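Local structure of transcriptional regulator, TetR family (Myxococcus xanthus, 5K7F) at residues 37-42 and 55-60. The protein probably binds DNA as a TetR-family repressor, AibR, that answers to isovaleryl coenzyme A and regulates an alternative route for making that compound. Numbering follows the deposited sequence.
Sequences TSMQEI and HHIQNK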
loop_
_atom_site.group_PDB
_atom_site.type_symbol
_atom_site.label_atom_id
_atom_site.label_comp_id
_atom_site.label_asym_id
_atom_site.label_seq_id
_atom_site.Cartn_x
_atom_site.Cartn_y
_atom_site.Cartn_z
ATOM N N THR A 37 -12.873 11.442 -15.024
ATOM C CA THR A 37 -11.994 12.058 -16.007
ATOM C C THR A 37 -12.328 11.612 -17.427
ATOM O O THR A 37 -12.400 10.413 -17.711
ATOM C CB THR A 37 -10.545 11.707 -15.696
ATOM O OG1 THR A 37 -10.193 12.220 -14.401
ATOM C CG2 THR A 37 -9.622 12.307 -16.757
ATOM N N SER A 38 -12.438 12.578 -18.332
ATOM C CA SER A 38 -12.785 12.310 -19.718
ATOM C C SER A 38 -11.626 12.617 -20.668
ATOM O O SER A 38 -10.695 13.373 -20.356
ATOM C CB SER A 38 -14.009 13.135 -20.120
ATOM O OG SER A 38 -13.616 14.470 -20.430
ATOM N N MET A 39 -11.704 12.016 -21.859
ATOM C CA MET A 39 -10.675 12.245 -22.855
ATOM C C MET A 39 -10.655 13.705 -23.273
ATOM O O MET A 39 -9.589 14.263 -23.524
ATOM C CB MET A 39 -10.907 11.314 -24.048
ATOM C CG MET A 39 -10.784 9.825 -23.698
ATOM S SD MET A 39 -9.159 9.287 -23.039
ATOM C CE MET A 39 -8.045 9.606 -24.386
ATOM N N GLN A 40 -11.825 14.359 -23.288
ATOM C CA GLN A 40 -11.867 15.784 -23.586
ATOM C C GLN A 40 -11.144 16.583 -22.507
ATOM O O GLN A 40 -10.340 17.470 -22.815
ATOM C CB GLN A 40 -13.326 16.222 -23.752
ATOM C CG GLN A 40 -13.608 17.711 -23.714
ATOM C CD GLN A 40 -15.102 18.007 -23.901
ATOM O OE1 GLN A 40 -15.692 17.651 -24.923
ATOM N NE2 GLN A 40 -15.717 18.638 -22.904
ATOM N N GLU A 41 -11.363 16.246 -21.240
ATOM C CA GLU A 41 -10.647 16.940 -20.164
ATOM C C GLU A 41 -9.147 16.697 -20.247
ATOM O O GLU A 41 -8.342 17.601 -19.983
ATOM C CB GLU A 41 -11.180 16.479 -18.805
ATOM C CG GLU A 41 -12.653 16.803 -18.576
ATOM C CD GLU A 41 -13.177 16.319 -17.243
ATOM O OE1 GLU A 41 -12.807 15.211 -16.807
ATOM O OE2 GLU A 41 -13.962 17.070 -16.632
ATOM N N ILE A 42 -8.744 15.479 -20.612
ATOM C CA ILE A 42 -7.322 15.204 -20.771
ATOM C C ILE A 42 -6.741 16.019 -21.897
ATOM O O ILE A 42 -5.643 16.568 -21.771
ATOM C CB ILE A 42 -7.071 13.711 -21.000
ATOM C CG1 ILE A 42 -7.501 12.927 -19.778
ATOM C CG2 ILE A 42 -5.575 13.493 -21.342
ATOM C CD1 ILE A 42 -7.557 11.501 -20.059
ATOM N N HIS A 55 -4.567 10.860 -31.866
ATOM C CA HIS A 55 -3.440 10.257 -32.568
ATOM C C HIS A 55 -2.610 9.370 -31.651
ATOM O O HIS A 55 -2.049 8.368 -32.108
ATOM C CB HIS A 55 -2.569 11.352 -33.159
ATOM N N HIS A 56 -2.519 9.723 -30.368
ATOM C CA HIS A 56 -1.782 8.934 -29.375
ATOM C C HIS A 56 -2.660 7.884 -28.672
ATOM O O HIS A 56 -2.244 6.728 -28.529
ATOM C CB HIS A 56 -1.150 9.862 -28.324
ATOM C CG HIS A 56 -0.142 10.830 -28.860
ATOM N ND1 HIS A 56 1.187 10.508 -29.043
ATOM C CD2 HIS A 56 -0.256 12.137 -29.194
ATOM C CE1 HIS A 56 1.840 11.563 -29.501
ATOM N NE2 HIS A 56 0.988 12.567 -29.602
ATOM N N ILE A 57 -3.855 8.270 -28.206
ATOM C CA ILE A 57 -4.756 7.437 -27.403
ATOM C C ILE A 57 -6.196 7.663 -27.854
ATOM O O ILE A 57 -6.666 8.805 -27.876
ATOM C CB ILE A 57 -4.650 7.767 -25.900
ATOM C CG1 ILE A 57 -3.207 7.638 -25.378
ATOM C CG2 ILE A 57 -5.643 6.893 -25.089
ATOM C CD1 ILE A 57 -2.724 6.189 -25.141
ATOM N N GLN A 58 -6.936 6.576 -28.117
ATOM C CA GLN A 58 -8.291 6.693 -28.661
ATOM C C GLN A 58 -9.437 6.453 -27.662
ATOM O O GLN A 58 -10.575 6.857 -27.945
ATOM C CB GLN A 58 -8.438 5.721 -29.839
ATOM C CG GLN A 58 -7.380 5.880 -30.957
ATOM C CD GLN A 58 -7.510 4.782 -32.007
ATOM O OE1 GLN A 58 -8.258 3.811 -31.814
ATOM N NE2 GLN A 58 -6.784 4.919 -33.114
ATOM N N ASN A 59 -9.207 5.812 -26.516
ATOM C CA ASN A 59 -10.268 5.643 -25.536
ATOM C C ASN A 59 -9.642 5.450 -24.163
ATOM O O ASN A 59 -8.415 5.406 -24.019
ATOM C CB ASN A 59 -11.197 4.467 -25.874
ATOM C CG ASN A 59 -10.446 3.152 -26.065
ATOM O OD1 ASN A 59 -9.796 2.652 -25.148
ATOM N ND2 ASN A 59 -10.547 2.583 -27.259
ATOM N N LYS A 60 -10.508 5.306 -23.148
ATOM C CA LYS A 60 -10.025 5.306 -21.774
ATOM C C LYS A 60 -9.356 3.985 -21.421
ATOM O O LYS A 60 -8.377 3.975 -20.675
ATOM C CB LYS A 60 -11.165 5.617 -20.806
ATOM C CG LYS A 60 -11.536 7.107 -20.793
ATOM C CD LYS A 60 -12.757 7.394 -19.917
ATOM C CE LYS A 60 -12.402 7.459 -18.444
ATOM N NZ LYS A 60 -13.608 7.755 -17.609
#
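Met39 SD sits over one face of the Asn59-Lys60 peptide, 4.0 Å from Asn59 C and almost straight above it. The other flat group, the Thr37-Ser38 peptide, is met at its carbonyl end, where Lys60 NZ lies 2.9 Å from Thr37 O. This hydrogen bond is weak: Lys60 CE is nearly as close to Thr37 O, at 3.0 Å, so the ammonium end lies beside the oxygen and does not point at it. Lys60 NZ also bonds Tyr34 O and makes a cation-pi contact with Tyr34. Met39 and Lys60 run past each other in opposite directions, Met39 SD 3.9 Å from Lys60 CG. Bends at chi2 (-60°) and chi3 (-63°) swing the Met39 methyl toward Ile57, CE 3.7 Å from CG2, the two side chains crossing at about a right angle. Leu53 and Leu63 also pack on Met39. The predicted helix-turn-helix of the TetR DNA-binding domain is joined here to the next helix: the start of helix 39-45 meets the turn leading from helix 50-56 into helix 60-83. An alanine in place of Lys60 would probably leave Thr37 O and Tyr34 O without this shared donor and uncover part of Met39. Ser38 and Glu41 form a capping box: Ser38 OG accepts from Glu41 N at 3.0 Å, while Ser38 N reaches the anti side of Glu41 OE1, 31° out of the carboxylate plane.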